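Local atomic coordinates of putative isochorismatase (Streptomyces avermitilis, PDB entry 3KL2), a protein that probably acts as a hydrolase of the isochorismatase family, although its actual reaction and substrate have not been established. Residues A[30-35]-A[129-134]; A[135-140]-A[169-174]; A[186-189]-A[193-196]. All coordinates share one frame; numbering follows the deposited sequence.

Contact 1: A[30-35]-A[129-134]; sequences LIEYQN and EGKRGL
Lys131 NZ is gripped by three oxygens: it donates to Glu32 OE1 at 2.7 Å, forming a salt bridge, to Leu134 O at 2.9 Å, and to the carbonyl O of Gly133. Glu32 follows strand 26-31 of the parallel sheet of this alpha/beta isochorismatase fold, whereas Lys131 sits in the loop ahead of helix 136-139. Both side chains, together with that of Leu134, also touch Cys164 at the start of helix 164-174. An acid, a lysine and a cysteine so placed are consistent with the catalytic triad known in related cysteine hydrolases.

A lysine suits the site because its long chain spans the gap to the strand end and its terminal amine can serve several acceptors. With CG anti to the backbone N (chi1 -165°), the chain runs out extended and bends at its last torsion, crossing Glu32 at about a right angle. The amine meets OE1 nearly along the C-O axis, but stands above the carbonyl plane of Leu134, 52° out of it. Ile31 adds a purely apolar touch. Its CG2 branch, the one anti to the backbone N, rests 4.1 Å from Lys131 CE.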
loop_
_atom_site.group_PDB
_atom_site.type_symbol
_atom_site.label_atom_id
_atom_site.label_comp_id
_atom_site.label_asym_id
_atom_site.label_seq_id
_atom_site.Cartn_x
_atom_site.Cartn_y
_atom_site.Cartn_z
ATOM N N LEU A 30 -17.117 -6.476 -8.983
ATOM C CA LEU A 30 -17.591 -6.022 -10.295
ATOM C C LEU A 30 -17.034 -4.647 -10.655
ATOM O O LEU A 30 -17.399 -3.643 -10.045
ATOM C CB LEU A 30 -19.114 -5.922 -10.276
ATOM C CG LEU A 30 -19.813 -7.248 -9.958
ATOM C CD1 LEU A 30 -21.361 -7.045 -9.953
ATOM C CD2 LEU A 30 -19.353 -8.379 -10.954
ATOM N N ILE A 31 -16.158 -4.597 -11.649
ATOM C CA ILE A 31 -15.395 -3.397 -11.892
ATOM C C ILE A 31 -16.060 -2.634 -13.002
ATOM O O ILE A 31 -16.125 -3.117 -14.136
ATOM C CB ILE A 31 -13.947 -3.680 -12.298
ATOM C CG1 ILE A 31 -13.228 -4.472 -11.206
ATOM C CG2 ILE A 31 -13.197 -2.353 -12.565
ATOM C CD1 ILE A 31 -11.762 -4.826 -11.528
ATOM N N GLU A 32 -16.521 -1.433 -12.665
ATOM C CA GLU A 32 -17.003 -0.466 -13.633
ATOM C C GLU A 32 -18.156 -0.909 -14.542
ATOM O O GLU A 32 -18.212 -0.535 -15.727
ATOM C CB GLU A 32 -15.823 0.043 -14.451
ATOM C CG GLU A 32 -15.040 1.095 -13.647
ATOM C CD GLU A 32 -13.573 1.081 -13.915
ATOM O OE1 GLU A 32 -12.839 1.351 -12.943
ATOM O OE2 GLU A 32 -13.173 0.775 -15.070
ATOM N N TYR A 33 -19.124 -1.637 -13.985
ATOM C CA TYR A 33 -20.308 -1.891 -14.755
ATOM C C TYR A 33 -21.204 -0.659 -14.757
ATOM O O TYR A 33 -22.315 -0.717 -14.243
ATOM C CB TYR A 33 -21.045 -3.077 -14.214
ATOM C CG TYR A 33 -20.414 -4.416 -14.509
ATOM C CD1 TYR A 33 -20.869 -5.221 -15.538
ATOM C CD2 TYR A 33 -19.375 -4.888 -13.722
ATOM C CE1 TYR A 33 -20.304 -6.495 -15.764
ATOM C CE2 TYR A 33 -18.798 -6.119 -13.957
ATOM C CZ TYR A 33 -19.280 -6.921 -14.963
ATOM O OH TYR A 33 -18.679 -8.138 -15.125
ATOM N N GLN A 34 -20.702 0.434 -15.353
ATOM C CA GLN A 34 -21.375 1.703 -15.388
ATOM C C GLN A 34 -21.851 1.992 -16.801
ATOM O O GLN A 34 -21.243 1.522 -17.756
ATOM C CB GLN A 34 -20.438 2.836 -14.936
ATOM C CG GLN A 34 -20.120 2.817 -13.422
ATOM C CD GLN A 34 -18.836 3.475 -13.122
ATOM O OE1 GLN A 34 -17.784 2.833 -13.201
ATOM N NE2 GLN A 34 -18.876 4.780 -12.865
ATOM N N ASN A 35 -22.903 2.806 -16.921
ATOM C CA ASN A 35 -23.495 3.135 -18.191
ATOM C C ASN A 35 -22.433 3.546 -19.191
ATOM O O ASN A 35 -22.474 3.105 -20.337
ATOM C CB ASN A 35 -24.572 4.237 -18.068
ATOM C CG ASN A 35 -25.822 3.760 -17.350
ATOM O OD1 ASN A 35 -26.362 2.699 -17.674
ATOM N ND2 ASN A 35 -26.281 4.533 -16.337
ATOM N N GLU A 129 -15.676 2.498 -2.544
ATOM C CA GLU A 129 -15.522 3.922 -2.768
ATOM C C GLU A 129 -14.086 4.348 -2.952
ATOM O O GLU A 129 -13.166 3.750 -2.401
ATOM C CB GLU A 129 -16.019 4.701 -1.555
ATOM C CG GLU A 129 -17.484 4.446 -1.133
ATOM C CD GLU A 129 -17.787 4.983 0.295
ATOM O OE1 GLU A 129 -18.916 4.755 0.767
ATOM O OE2 GLU A 129 -16.913 5.633 0.952
ATOM N N GLY A 130 -13.905 5.446 -3.652
ATOM C CA GLY A 130 -12.616 6.021 -3.828
ATOM C C GLY A 130 -12.065 5.915 -5.259
ATOM O O GLY A 130 -11.203 6.726 -5.606
ATOM N N LYS A 131 -12.538 4.940 -6.059
ATOM C CA LYS A 131 -11.842 4.602 -7.306
ATOM C C LYS A 131 -11.625 5.805 -8.209
ATOM O O LYS A 131 -12.574 6.434 -8.630
ATOM C CB LYS A 131 -12.527 3.518 -8.147
ATOM C CG LYS A 131 -11.584 2.907 -9.260
ATOM C CD LYS A 131 -12.150 1.566 -9.760
ATOM C CE LYS A 131 -11.181 0.687 -10.619
ATOM N NZ LYS A 131 -10.481 1.432 -11.721
ATOM N N ARG A 132 -10.367 6.077 -8.498
ATOM C CA ARG A 132 -9.967 7.137 -9.404
ATOM C C ARG A 132 -8.943 6.714 -10.458
ATOM O O ARG A 132 -8.712 7.436 -11.402
ATOM C CB ARG A 132 -9.368 8.270 -8.615
ATOM C CG ARG A 132 -10.369 9.031 -7.799
ATOM C CD ARG A 132 -11.296 9.788 -8.648
ATOM N NE ARG A 132 -12.084 10.718 -7.879
ATOM C CZ ARG A 132 -13.122 10.389 -7.112
ATOM N NH1 ARG A 132 -13.533 9.115 -6.995
ATOM N NH2 ARG A 132 -13.768 11.360 -6.475
ATOM N N GLY A 133 -8.327 5.545 -10.274
ATOM C CA GLY A 133 -7.355 5.039 -11.202
ATOM C C GLY A 133 -7.889 3.750 -11.709
ATOM O O GLY A 133 -9.093 3.535 -11.725
ATOM N N LEU A 134 -6.982 2.881 -12.133
ATOM C CA LEU A 134 -7.352 1.654 -12.811
ATOM C C LEU A 134 -7.349 0.476 -11.888
ATOM O O LEU A 134 -8.254 -0.400 -11.921
ATOM C CB LEU A 134 -6.386 1.411 -13.970
ATOM C CG LEU A 134 -6.260 2.518 -15.054
ATOM C CD1 LEU A 134 -7.646 3.087 -15.499
ATOM C CD2 LEU A 134 -5.334 3.606 -14.621
#

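Contact 2: A[135-140]-A[169-174]; sequences DTFAST and MRTGYE
Phe137 and Thr171 mark the closest approach of the two backbones, their CA atoms 6.8 Å apart, where the short, weakly bonded helix 136-139 comes up against the last turns of helix 164-174. Asp135, the N-cap of the short helix, works in two directions. Its OD1 accepts from Phe137 N at 2.9 Å, the N-H coming from above the carboxylate plane, while OD2 accepts from Thr171 OG1. The latter bond is modelled as very short, so its exact length is doubtful. A chi1 of -178° places CG beside the carbonyl carbon, and the carboxylate's turn about chi2 directs OD1 to the cap and OD2 to the neighbouring helix. A leucine here would probably leave Phe137 N without its cap and the Thr171 hydroxyl without this acceptor. Threonine suits its place by offering a second branch: CG2 lies 3.5 Å from Phe137 CB as the two side chains slide past each other in opposite directions. Next to it, Phe137 CE2 rests 3.6 Å from Gly172 CA, where glycine offers the ring only backbone. Phe137 also packs on Leu142 and Leu146 of helix 142-149. At the subunit boundary, Asp135 N binds Glu174 OE2 of the third subunit. In all, this is an N-capped helical turn whose capping aspartate also ties it to a neighbouring helix of the alpha/beta fold.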
loop_
_atom_site.group_PDB
_atom_site.type_symbol
_atom_site.label_atom_id
_atom_site.label_comp_id
_atom_site.label_asym_id
_atom_site.label_seq_id
_atom_site.Cartn_x
_atom_site.Cartn_y
_atom_site.Cartn_z
ATOM N N ASP A 135 -6.303 0.377 -11.089
ATOM C CA ASP A 135 -6.239 -0.710 -10.117
ATOM C C ASP A 135 -7.279 -0.457 -9.024
ATOM O O ASP A 135 -7.269 0.568 -8.411
ATOM C CB ASP A 135 -4.827 -0.742 -9.532
ATOM C CG ASP A 135 -4.638 -1.867 -8.547
ATOM O OD1 ASP A 135 -5.617 -2.607 -8.249
ATOM O OD2 ASP A 135 -3.497 -1.995 -8.045
ATOM N N THR A 136 -8.200 -1.371 -8.792
ATOM C CA THR A 136 -9.196 -1.169 -7.759
ATOM C C THR A 136 -8.517 -1.084 -6.343
ATOM O O THR A 136 -8.974 -0.348 -5.452
ATOM C CB THR A 136 -10.300 -2.316 -7.823
ATOM O OG1 THR A 136 -10.790 -2.442 -9.164
ATOM C CG2 THR A 136 -11.502 -2.016 -6.927
ATOM N N PHE A 137 -7.417 -1.804 -6.111
ATOM C CA PHE A 137 -6.732 -1.712 -4.814
ATOM C C PHE A 137 -6.010 -0.395 -4.571
ATOM O O PHE A 137 -5.712 -0.091 -3.435
ATOM C CB PHE A 137 -5.755 -2.869 -4.650
ATOM C CG PHE A 137 -6.427 -4.227 -4.455
ATOM C CD1 PHE A 137 -6.776 -4.655 -3.192
ATOM C CD2 PHE A 137 -6.716 -5.040 -5.533
ATOM C CE1 PHE A 137 -7.388 -5.907 -2.981
ATOM C CE2 PHE A 137 -7.324 -6.318 -5.350
ATOM C CZ PHE A 137 -7.665 -6.743 -4.069
ATOM N N ALA A 138 -5.740 0.414 -5.593
ATOM C CA ALA A 138 -4.836 1.606 -5.396
ATOM C C ALA A 138 -5.503 2.892 -4.869
ATOM O O ALA A 138 -4.820 3.768 -4.394
ATOM C CB ALA A 138 -4.046 1.940 -6.697
ATOM N N SER A 139 -6.790 3.084 -5.048
ATOM C CA SER A 139 -7.403 4.331 -4.558
ATOM C C SER A 139 -8.763 4.126 -3.844
ATOM O O SER A 139 -9.526 5.070 -3.737
ATOM C CB SER A 139 -7.557 5.323 -5.718
ATOM O OG SER A 139 -8.302 4.734 -6.781
ATOM N N THR A 140 -9.059 2.908 -3.379
ATOM C CA THR A 140 -10.289 2.608 -2.718
ATOM C C THR A 140 -10.122 1.884 -1.376
ATOM O O THR A 140 -9.015 1.574 -0.958
ATOM C CB THR A 140 -11.140 1.708 -3.600
ATOM O OG1 THR A 140 -10.693 0.353 -3.481
ATOM C CG2 THR A 140 -11.111 2.184 -5.013
ATOM N N MET A 169 -6.384 -7.670 -10.754
ATOM C CA MET A 169 -5.871 -9.046 -10.686
ATOM C C MET A 169 -4.401 -9.076 -10.233
ATOM O O MET A 169 -4.006 -9.830 -9.352
ATOM C CB MET A 169 -5.960 -9.636 -12.080
ATOM C CG MET A 169 -5.563 -11.155 -12.220
ATOM S SD MET A 169 -5.517 -11.620 -13.961
ATOM C CE MET A 169 -4.320 -10.487 -14.628
ATOM N N ARG A 170 -3.571 -8.230 -10.831
ATOM C CA ARG A 170 -2.158 -8.254 -10.479
ATOM C C ARG A 170 -1.955 -7.938 -8.992
ATOM O O ARG A 170 -1.311 -8.705 -8.242
ATOM C CB ARG A 170 -1.364 -7.348 -11.398
ATOM C CG ARG A 170 -1.271 -7.889 -12.802
ATOM C CD ARG A 170 -0.740 -6.846 -13.803
ATOM N NE ARG A 170 -0.589 -7.445 -15.137
ATOM C CZ ARG A 170 0.553 -7.902 -15.646
ATOM N NH1 ARG A 170 1.712 -7.792 -14.979
ATOM N NH2 ARG A 170 0.539 -8.440 -16.864
ATOM N N THR A 171 -2.567 -6.852 -8.552
ATOM C CA THR A 171 -2.434 -6.413 -7.183
ATOM C C THR A 171 -3.122 -7.429 -6.246
ATOM O O THR A 171 -2.592 -7.768 -5.197
ATOM C CB THR A 171 -2.923 -4.928 -7.020
ATOM O OG1 THR A 171 -2.165 -4.104 -7.904
ATOM C CG2 THR A 171 -2.761 -4.349 -5.567
ATOM N N GLY A 172 -4.276 -7.924 -6.618
ATOM C CA GLY A 172 -4.939 -8.981 -5.839
ATOM C C GLY A 172 -4.014 -10.133 -5.537
ATOM O O GLY A 172 -3.939 -10.668 -4.391
ATOM N N TYR A 173 -3.281 -10.508 -6.581
ATOM C CA TYR A 173 -2.338 -11.588 -6.508
ATOM C C TYR A 173 -1.223 -11.277 -5.550
ATOM O O TYR A 173 -0.823 -12.125 -4.761
ATOM C CB TYR A 173 -1.749 -11.831 -7.907
ATOM C CG TYR A 173 -0.820 -13.034 -8.002
ATOM C CD1 TYR A 173 -1.339 -14.316 -8.052
ATOM C CD2 TYR A 173 0.550 -12.881 -8.051
ATOM C CE1 TYR A 173 -0.512 -15.433 -8.165
ATOM C CE2 TYR A 173 1.368 -13.980 -8.162
ATOM C CZ TYR A 173 0.819 -15.264 -8.201
ATOM O OH TYR A 173 1.629 -16.367 -8.279
ATOM N N GLU A 174 -0.690 -10.064 -5.665
ATOM C CA GLU A 174 0.441 -9.636 -4.885
ATOM C C GLU A 174 0.041 -9.651 -3.425
ATOM O O GLU A 174 0.877 -9.880 -2.544
ATOM C CB GLU A 174 0.869 -8.200 -5.242
ATOM C CG GLU A 174 1.474 -8.041 -6.618
ATOM C CD GLU A 174 2.868 -8.652 -6.691
ATOM O OE1 GLU A 174 3.462 -8.932 -5.604
ATOM O OE2 GLU A 174 3.383 -8.826 -7.835
#

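Contact 3: A[186-189]-A[193-196]; sequences VAAT and EHNN
Val186, Ala188 and His194 provide most of the nonpolar packing, in which the end of strand 178-187 meets the first turns of helix 191-205 within one beta-alpha-beta unit. The backbones are nearest at Ala188 and His194, with CA atoms 5.5 Å apart. The small methyl of Ala188 suits this close approach: its CB lies 4.0 Å from His194 CB. Two residues earlier, Val186 CG2 touches His194 CE1 at 3.6 Å, the two side chains crossing obliquely. The imidazole reaches back alongside the strand, its CG anti to the backbone N (chi1 176°).

Polar groups come next. Val186 O lies 3.3 Å from His194 CE1, and it approaches the ring obliquely, as does Ala188 N. The ring nitrogen ND1 is hydrogen-bonded to Thr161 OG1, which would help fix the rotation of the imidazole. Towards the surface, Thr189 OG1 stands 3.4 Å from Glu193 OE1, an oxygen that takes a hydrogen bond from Asn162 ND2.

The contact between the two segments is mainly one of shape and van der Waals packing; polar support comes from around it, Ser190 OG accepting from Glu193 N and the loop residues Thr161 and Asn162 holding the polar ends of His194 and Glu193.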
loop_
_atom_site.group_PDB
_atom_site.type_symbol
_atom_site.label_atom_id
_atom_site.label_comp_id
_atom_site.label_asym_id
_atom_site.label_seq_id
_atom_site.Cartn_x
_atom_site.Cartn_y
_atom_site.Cartn_z
ATOM N N VAL A 186 -15.864 -10.235 -18.847
ATOM C CA VAL A 186 -15.029 -9.068 -18.977
ATOM C C VAL A 186 -15.024 -8.608 -20.426
ATOM O O VAL A 186 -15.357 -9.398 -21.306
ATOM C CB VAL A 186 -13.586 -9.343 -18.495
ATOM C CG1 VAL A 186 -13.584 -9.696 -16.991
ATOM C CG2 VAL A 186 -12.940 -10.392 -19.332
ATOM N N ALA A 187 -14.652 -7.352 -20.669
ATOM C CA ALA A 187 -14.590 -6.800 -22.012
ATOM C C ALA A 187 -13.518 -5.722 -22.122
ATOM O O ALA A 187 -13.095 -5.135 -21.122
ATOM C CB ALA A 187 -15.980 -6.250 -22.476
ATOM N N ALA A 188 -13.085 -5.489 -23.362
ATOM C CA ALA A 188 -12.045 -4.553 -23.676
ATOM C C ALA A 188 -12.426 -3.797 -24.926
ATOM O O ALA A 188 -13.493 -4.009 -25.495
ATOM C CB ALA A 188 -10.757 -5.292 -23.911
ATOM N N THR A 189 -11.528 -2.924 -25.359
ATOM C CA THR A 189 -11.783 -2.109 -26.510
ATOM C C THR A 189 -11.403 -2.847 -27.806
ATOM O O THR A 189 -11.615 -2.336 -28.885
ATOM C CB THR A 189 -11.012 -0.763 -26.396
ATOM O OG1 THR A 189 -9.614 -1.024 -26.208
ATOM C CG2 THR A 189 -11.515 0.055 -25.220
ATOM N N GLU A 193 -6.845 -7.383 -28.034
ATOM C CA GLU A 193 -6.369 -7.011 -26.676
ATOM C C GLU A 193 -7.004 -7.909 -25.611
ATOM O O GLU A 193 -6.330 -8.389 -24.700
ATOM C CB GLU A 193 -6.661 -5.540 -26.347
ATOM C CG GLU A 193 -5.999 -4.522 -27.291
ATOM C CD GLU A 193 -6.134 -3.024 -26.838
ATOM O OE1 GLU A 193 -6.696 -2.729 -25.740
ATOM O OE2 GLU A 193 -5.645 -2.147 -27.621
ATOM N N HIS A 194 -8.298 -8.145 -25.742
ATOM C CA HIS A 194 -9.045 -9.012 -24.831
ATOM C C HIS A 194 -8.500 -10.438 -24.744
ATOM O O HIS A 194 -8.203 -10.930 -23.659
ATOM C CB HIS A 194 -10.500 -9.020 -25.299
ATOM C CG HIS A 194 -11.399 -9.935 -24.538
ATOM N ND1 HIS A 194 -12.010 -9.567 -23.355
ATOM C CD2 HIS A 194 -11.831 -11.192 -24.817
ATOM C CE1 HIS A 194 -12.778 -10.563 -22.940
ATOM N NE2 HIS A 194 -12.688 -11.559 -23.807
ATOM N N ASN A 195 -8.364 -11.086 -25.894
ATOM C CA ASN A 195 -7.954 -12.487 -25.991
ATOM C C ASN A 195 -6.523 -12.705 -25.503
ATOM O O ASN A 195 -6.214 -13.747 -24.923
ATOM C CB ASN A 195 -8.012 -12.964 -27.452
ATOM C CG ASN A 195 -9.420 -12.960 -28.042
ATOM O OD1 ASN A 195 -10.411 -12.943 -27.343
ATOM N ND2 ASN A 195 -9.486 -13.014 -29.359
ATOM N N ASN A 196 -5.650 -11.741 -25.799
ATOM C CA ASN A 196 -4.252 -11.847 -25.441
ATOM C C ASN A 196 -4.120 -11.780 -23.900
ATOM O O ASN A 196 -3.541 -12.693 -23.265
ATOM C CB ASN A 196 -3.420 -10.799 -26.200
ATOM C CG ASN A 196 -3.151 -11.209 -27.731
ATOM O OD1 ASN A 196 -3.089 -12.395 -28.083
ATOM N ND2 ASN A 196 -2.976 -10.211 -28.597
#

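Contacts 1 and 2 are buried neighbours, contact 1 the more central; Arg132 N lies 3.0 Å from Ser139 OG in a probable hydrogen bond. Both meet helix 164-174, contact 1 at its start, where Cys164 sits, and contact 2 near its end. Contact 3 stands apart, its centre about 17 Å from that of contact 1 and 19 Å from that of contact 2, and though largely buried it reaches the surface at Thr189. It shares the parallel sheet with contact 1. The chemistry follows place: a buried salt bridge in contact 1, a helix cap with aromatic packing in contact 2, mainly nonpolar packing in contact 3. All three approach the third subunit, contact 2 with the most residues.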